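Local coordinates for protein ricin B lectin (Clostridium thermocellum, PDB 3VSF) that acts as an exo-beta-1,3-galactanase, probably cleaving beta-1,3-galactan in a family 43 glycoside hydrolase domain that is joined to a galactose-binding ricin-type beta-trefoil, at residues E75-S80 with N116-K121; P110-C115 with M135-G140. All blocks are in the same frame, centred on the assembly; numbering follows the deposited sequence.

Contact 1. Residues E75-S80 with N116-K121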
loop_
_atom_site.group_PDB
_atom_site.type_symbol
_atom_site.label_atom_id
_atom_site.label_comp_id
_atom_site.label_asym_id
_atom_site.label_seq_id
_atom_site.Cartn_x
_atom_site.Cartn_y
_atom_site.Cartn_z
ATOM N N GLU A 75 16.046 4.105 -6.934
ATOM C CA GLU A 75 17.370 4.674 -6.709
ATOM C C GLU A 75 17.994 4.167 -5.412
ATOM O O GLU A 75 17.314 3.577 -4.576
ATOM C CB GLU A 75 17.301 6.205 -6.710
ATOM C CG GLU A 75 16.302 6.795 -5.725
ATOM C CD GLU A 75 16.781 6.734 -4.289
ATOM O OE1 GLU A 75 18.011 6.755 -4.066
ATOM O OE2 GLU A 75 15.926 6.660 -3.381
ATOM N N TYR A 76 19.294 4.399 -5.258
ATOM C CA TYR A 76 20.016 3.982 -4.062
ATOM C C TYR A 76 21.295 4.791 -3.883
ATOM O O TYR A 76 22.052 4.991 -4.834
ATOM C CB TYR A 76 20.340 2.489 -4.119
ATOM C CG TYR A 76 21.364 2.119 -5.170
ATOM C CD1 TYR A 76 22.620 1.649 -4.811
ATOM C CD2 TYR A 76 21.073 2.243 -6.522
ATOM C CE1 TYR A 76 23.557 1.310 -5.770
ATOM C CE2 TYR A 76 22.004 1.908 -7.489
ATOM C CZ TYR A 76 23.245 1.441 -7.106
ATOM O OH TYR A 76 24.175 1.107 -8.064
ATOM N N ARG A 77 21.529 5.254 -2.660
ATOM C CA ARG A 77 22.725 6.028 -2.344
ATOM C C ARG A 77 23.973 5.149 -2.277
ATOM O O ARG A 77 23.895 3.935 -2.465
ATOM C CB ARG A 77 22.543 6.780 -1.021
ATOM C CG ARG A 77 21.674 8.027 -1.113
ATOM C CD ARG A 77 20.199 7.700 -1.311
ATOM N NE ARG A 77 19.355 8.849 -0.992
ATOM C CZ ARG A 77 18.028 8.853 -1.057
ATOM N NH1 ARG A 77 17.374 7.762 -1.434
ATOM N NH2 ARG A 77 17.351 9.950 -0.744
ATOM N N ASP A 78 25.117 5.773 -2.007
ATOM C CA ASP A 78 26.386 5.059 -1.880
ATOM C C ASP A 78 26.992 5.236 -0.490
ATOM O O ASP A 78 26.274 5.301 0.506
ATOM C CB ASP A 78 27.380 5.529 -2.947
ATOM C CG ASP A 78 27.589 7.034 -2.933
ATOM O OD1 ASP A 78 28.107 7.575 -3.933
ATOM O OD2 ASP A 78 27.232 7.678 -1.924
ATOM N N ASP A 79 28.319 5.315 -0.429
ATOM C CA ASP A 79 29.015 5.509 0.841
ATOM C C ASP A 79 28.835 6.927 1.372
ATOM O O ASP A 79 28.835 7.150 2.583
ATOM C CB ASP A 79 30.506 5.186 0.701
ATOM C CG ASP A 79 30.771 3.699 0.572
ATOM O OD1 ASP A 79 29.920 2.899 1.019
ATOM O OD2 ASP A 79 31.830 3.328 0.023
ATOM N N SER A 80 28.685 7.885 0.464
ATOM C CA SER A 80 28.506 9.279 0.854
ATOM C C SER A 80 27.032 9.676 0.843
ATOM O O SER A 80 26.702 10.862 0.815
ATOM C CB SER A 80 29.315 10.201 -0.062
ATOM O OG SER A 80 30.701 9.912 0.017
ATOM N N ASN A 116 21.550 14.599 -5.211
ATOM C CA ASN A 116 20.553 13.698 -4.649
ATOM C C ASN A 116 19.430 13.442 -5.646
ATOM O O ASN A 116 18.805 14.379 -6.140
ATOM C CB ASN A 116 19.960 14.279 -3.364
ATOM C CG ASN A 116 21.005 14.528 -2.296
ATOM O OD1 ASN A 116 21.115 15.635 -1.767
ATOM N ND2 ASN A 116 21.777 13.498 -1.970
ATOM N N ILE A 117 19.179 12.173 -5.946
ATOM C CA ILE A 117 18.044 11.805 -6.784
ATOM C C ILE A 117 17.167 10.783 -6.076
ATOM O O ILE A 117 17.646 9.744 -5.627
ATOM C CB ILE A 117 18.486 11.255 -8.150
ATOM C CG1 ILE A 117 18.857 12.408 -9.084
ATOM C CG2 ILE A 117 17.376 10.426 -8.772
ATOM C CD1 ILE A 117 18.927 12.014 -10.539
ATOM N N GLU A 118 15.878 11.089 -5.974
ATOM C CA GLU A 118 14.952 10.219 -5.267
ATOM C C GLU A 118 13.577 10.194 -5.925
ATOM O O GLU A 118 13.182 11.144 -6.603
ATOM C CB GLU A 118 14.844 10.635 -3.799
ATOM C CG GLU A 118 14.438 12.084 -3.579
ATOM C CD GLU A 118 14.684 12.546 -2.153
ATOM O OE1 GLU A 118 13.900 13.381 -1.651
ATOM O OE2 GLU A 118 15.662 12.080 -1.533
ATOM N N ARG A 119 12.859 9.094 -5.720
ATOM C CA ARG A 119 11.535 8.901 -6.303
ATOM C C ARG A 119 11.530 9.015 -7.825
ATOM O O ARG A 119 10.778 9.810 -8.389
ATOM C CB ARG A 119 10.529 9.880 -5.691
ATOM C CG ARG A 119 10.397 9.744 -4.188
ATOM C CD ARG A 119 9.250 10.575 -3.646
ATOM N NE ARG A 119 9.024 10.300 -2.232
ATOM C CZ ARG A 119 8.355 9.246 -1.777
ATOM N NH1 ARG A 119 7.846 8.364 -2.628
ATOM N NH2 ARG A 119 8.197 9.069 -0.472
ATOM N N PRO A 120 12.372 8.214 -8.497
ATOM C CA PRO A 120 12.390 8.191 -9.962
ATOM C C PRO A 120 11.234 7.363 -10.516
ATOM O O PRO A 120 11.026 6.231 -10.080
ATOM C CB PRO A 120 13.721 7.509 -10.276
ATOM C CG PRO A 120 13.944 6.599 -9.122
ATOM C CD PRO A 120 13.382 7.310 -7.920
ATOM N N LYS A 121 10.493 7.927 -11.462
ATOM C CA LYS A 121 9.368 7.226 -12.070
ATOM C C LYS A 121 9.533 7.155 -13.584
ATOM O O LYS A 121 10.127 8.043 -14.194
ATOM C CB LYS A 121 8.052 7.921 -11.716
ATOM C CG LYS A 121 7.811 8.076 -10.223
ATOM C CD LYS A 121 7.777 6.727 -9.525
ATOM C CE LYS A 121 7.536 6.882 -8.032
ATOM N NZ LYS A 121 8.618 7.657 -7.365
#

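Contact 2. Residues P110-C115 with M135-G140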
loop_
_atom_site.group_PDB
_atom_site.type_symbol
_atom_site.label_atom_id
_atom_site.label_comp_id
_atom_site.label_asym_id
_atom_site.label_seq_id
_atom_site.Cartn_x
_atom_site.Cartn_y
_atom_site.Cartn_z
ATOM N N PRO A 110 26.999 15.430 -15.979
ATOM C CA PRO A 110 27.929 16.149 -15.102
ATOM C C PRO A 110 27.297 16.538 -13.767
ATOM O O PRO A 110 27.955 16.451 -12.730
ATOM C CB PRO A 110 28.270 17.406 -15.911
ATOM C CG PRO A 110 27.122 17.580 -16.845
ATOM C CD PRO A 110 26.702 16.190 -17.206
ATOM N N GLU A 111 26.039 16.964 -13.794
ATOM C CA GLU A 111 25.361 17.392 -12.576
ATOM C C GLU A 111 24.809 16.208 -11.786
ATOM O O GLU A 111 24.289 16.376 -10.683
ATOM C CB GLU A 111 24.245 18.391 -12.895
ATOM C CG GLU A 111 23.178 17.865 -13.837
ATOM C CD GLU A 111 22.102 18.893 -14.121
ATOM O OE1 GLU A 111 22.170 20.001 -13.547
ATOM O OE2 GLU A 111 21.187 18.596 -14.916
ATOM N N LEU A 112 24.926 15.013 -12.354
ATOM C CA LEU A 112 24.493 13.801 -11.669
ATOM C C LEU A 112 25.636 13.192 -10.867
ATOM O O LEU A 112 25.463 12.175 -10.196
ATOM C CB LEU A 112 23.944 12.778 -12.667
ATOM C CG LEU A 112 22.681 13.182 -13.430
ATOM C CD1 LEU A 112 22.241 12.062 -14.360
ATOM C CD2 LEU A 112 21.566 13.552 -12.465
ATOM N N ASN A 113 26.805 13.820 -10.940
ATOM C CA ASN A 113 27.973 13.351 -10.204
ATOM C C ASN A 113 27.803 13.513 -8.697
ATOM O O ASN A 113 27.899 12.547 -7.943
ATOM C CB ASN A 113 29.232 14.084 -10.671
ATOM C CG ASN A 113 29.660 13.680 -12.069
ATOM O OD1 ASN A 113 29.033 14.061 -13.057
ATOM N ND2 ASN A 113 30.736 12.907 -12.159
ATOM N N HIS A 114 27.544 14.742 -8.269
ATOM C CA HIS A 114 27.409 15.045 -6.850
ATOM C C HIS A 114 26.035 15.644 -6.567
ATOM O O HIS A 114 25.882 16.864 -6.508
ATOM C CB HIS A 114 28.512 16.013 -6.420
ATOM C CG HIS A 114 28.568 16.255 -4.944
ATOM N ND1 HIS A 114 29.232 15.415 -4.076
ATOM C CD2 HIS A 114 28.046 17.245 -4.184
ATOM C CE1 HIS A 114 29.115 15.876 -2.844
ATOM N NE2 HIS A 114 28.400 16.987 -2.881
ATOM N N CYS A 115 25.038 14.781 -6.392
ATOM C CA CYS A 115 23.664 15.239 -6.196
ATOM C C CYS A 115 22.784 14.200 -5.506
ATOM O O CYS A 115 23.208 13.072 -5.252
ATOM C CB CYS A 115 23.037 15.610 -7.542
ATOM S SG CYS A 115 22.661 14.189 -8.598
ATOM N N MET A 135 12.091 12.471 -12.076
ATOM C CA MET A 135 12.666 12.263 -10.752
ATOM C C MET A 135 12.803 13.569 -9.974
ATOM O O MET A 135 12.378 14.628 -10.435
ATOM C CB MET A 135 14.033 11.586 -10.873
ATOM C CG MET A 135 15.112 12.479 -11.463
ATOM S SD MET A 135 16.212 11.608 -12.597
ATOM C CE MET A 135 15.114 11.328 -13.984
ATOM N N HIS A 136 13.398 13.478 -8.789
ATOM C CA HIS A 136 13.628 14.641 -7.942
ATOM C C HIS A 136 15.127 14.879 -7.796
ATOM O O HIS A 136 15.874 13.967 -7.441
ATOM C CB HIS A 136 12.991 14.428 -6.568
ATOM C CG HIS A 136 13.241 15.545 -5.602
ATOM N ND1 HIS A 136 13.193 15.370 -4.235
ATOM C CD2 HIS A 136 13.536 16.850 -5.804
ATOM C CE1 HIS A 136 13.451 16.519 -3.637
ATOM N NE2 HIS A 136 13.662 17.433 -4.566
ATOM N N TRP A 137 15.565 16.105 -8.071
ATOM C CA TRP A 137 16.990 16.424 -8.047
ATOM C C TRP A 137 17.345 17.412 -6.938
ATOM O O TRP A 137 16.614 18.369 -6.687
ATOM C CB TRP A 137 17.435 16.979 -9.403
ATOM C CG TRP A 137 18.922 17.110 -9.544
ATOM C CD1 TRP A 137 19.783 16.177 -10.046
ATOM C CD2 TRP A 137 19.725 18.239 -9.181
ATOM N NE1 TRP A 137 21.070 16.655 -10.017
ATOM C CE2 TRP A 137 21.062 17.919 -9.491
ATOM C CE3 TRP A 137 19.444 19.490 -8.623
ATOM C CZ2 TRP A 137 22.113 18.804 -9.262
ATOM C CZ3 TRP A 137 20.490 20.367 -8.397
ATOM C CH2 TRP A 137 21.808 20.019 -8.716
ATOM N N GLU A 138 18.475 17.168 -6.279
ATOM C CA GLU A 138 18.974 18.058 -5.236
ATOM C C GLU A 138 20.493 18.196 -5.311
ATOM O O GLU A 138 21.163 17.410 -5.979
ATOM C CB GLU A 138 18.552 17.565 -3.850
ATOM C CG GLU A 138 17.062 17.700 -3.568
ATOM C CD GLU A 138 16.599 19.145 -3.533
ATOM O OE1 GLU A 138 15.373 19.377 -3.477
ATOM O OE2 GLU A 138 17.459 20.052 -3.557
ATOM N N ASN A 139 21.030 19.197 -4.620
ATOM C CA ASN A 139 22.459 19.500 -4.680
ATOM C C ASN A 139 23.369 18.397 -4.151
ATOM O O ASN A 139 24.439 18.150 -4.702
ATOM C CB ASN A 139 22.762 20.806 -3.941
ATOM C CG ASN A 139 22.342 22.029 -4.725
ATOM O OD1 ASN A 139 22.273 22.000 -5.954
ATOM N ND2 ASN A 139 22.063 23.118 -4.018
ATOM N N GLY A 140 22.943 17.741 -3.078
ATOM C CA GLY A 140 23.801 16.802 -2.378
ATOM C C GLY A 140 24.470 17.525 -1.229
ATOM O O GLY A 140 25.152 16.921 -0.401
#

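Contact 1. Residues E75-S80 with N116-K121
Ile117 meets Glu75 through its backbone carbonyl: chi1 (55°) sets Glu75 CG between the backbone N and the carbonyl carbon, 3.2 Å from Ile117 O, and the bend at chi2 turns the carboxylate beyond it. The branched end of Ile117 leads away, toward Trp137 and Met135. At Glu118 the side chains of Glu75 and Glu118 run side by side in the same direction, and Glu75 CG is 3.7 Å from Glu118 CA. Arg77 bridges the two carboxylates, which do not touch (Glu75 OE2 to Glu118 OE2 5.7 Å). Its NH1 forms a salt bridge with Glu75 OE2 (2.7 Å), and its NH2 one with Glu118 OE2 (2.8 Å), which comes in at the guanidinium edge. The guanidinium and the Glu118 carboxylate are turned 55° apart, so the pair is not a flat, two-pronged one. Arg119 points away to a salt bridge with Asp186. Pro120 faces Glu75, its CD 3.7 Å from Glu75 CG. No backbone hydrogen bond joins the strands, whose axes pass 7.0 Å apart at 152°. The first two blades of the family's five-bladed beta-propeller are therefore connected through side chains; one buried arginine probably steadies a carboxylate from each, Glu118 having further weak hydrogen bonds to His136 and Tyr143.

Contact 2. Residues P110-C115 with M135-G140
Trp137 packs against Glu111, Leu112 and Cys115 in a mixed polar and apolar contact between an irregular loop and a strand end. The loop leads from the last strand of the first propeller blade (98-105) into the first strand of the second (116-124); Trp137 belongs to that second blade's next strand. Its indole is carried across by a CG placed opposite the backbone N (chi1 -170°). NE1 then donates to Glu111 O at 3.3 Å, a long and bent bond with an N-H...O angle of 143°. The acceptor lies in the indole plane, yet the donor stands 52° above the carbonyl plane, off the lone pairs. Leu112 CD2 reaches the same edge, 4.0 Å from Trp137 NE1. Cys115 approaches obliquely: SG is 4.1 Å from the centroid of the five-membered ring, and CB is 3.6 Å from Trp137 CE2. Farther along, Cys115 CA makes a C-H...O contact with Asn139 O (3.4 Å), where the loop draws alongside Asn139 and Gly140, just past the end of strand 131-138. Around this junction, a backbone hydrogen bond connects Trp137 with Arg147 of strand 147-153, while Ile117 of strand 116-124 packs on both Leu112 and Trp137. The loop thus lies against the second blade's sheet, while the Cys115 backbone bonds back to Phe83 in strand 83-91 of the first.

Contact 1 is the more buried of the two, and contact 2, farther from the chain's centre, extends to the exposed His114. Both bear on the same sheet: strands 116-124 and 131-138 are antiparallel neighbours, probably hydrogen-bonded through Asn116 O to Glu138 N (2.8 Å) and Glu118 O to His136 N (3.2 Å). Packing of Ile117 CD1 on Met135 SD joins them further. Their chemistry differs with position. Between strands 69-77 and 116-124, contact 1 combines a salt-bridge network with packing of Glu75 on the facing strand; at the loop 110-115, contact 2 uses a tryptophan edge, a sulfur and backbone carbonyls. The loop continues directly into strand 116-124, so the two contacts interleave along the chain.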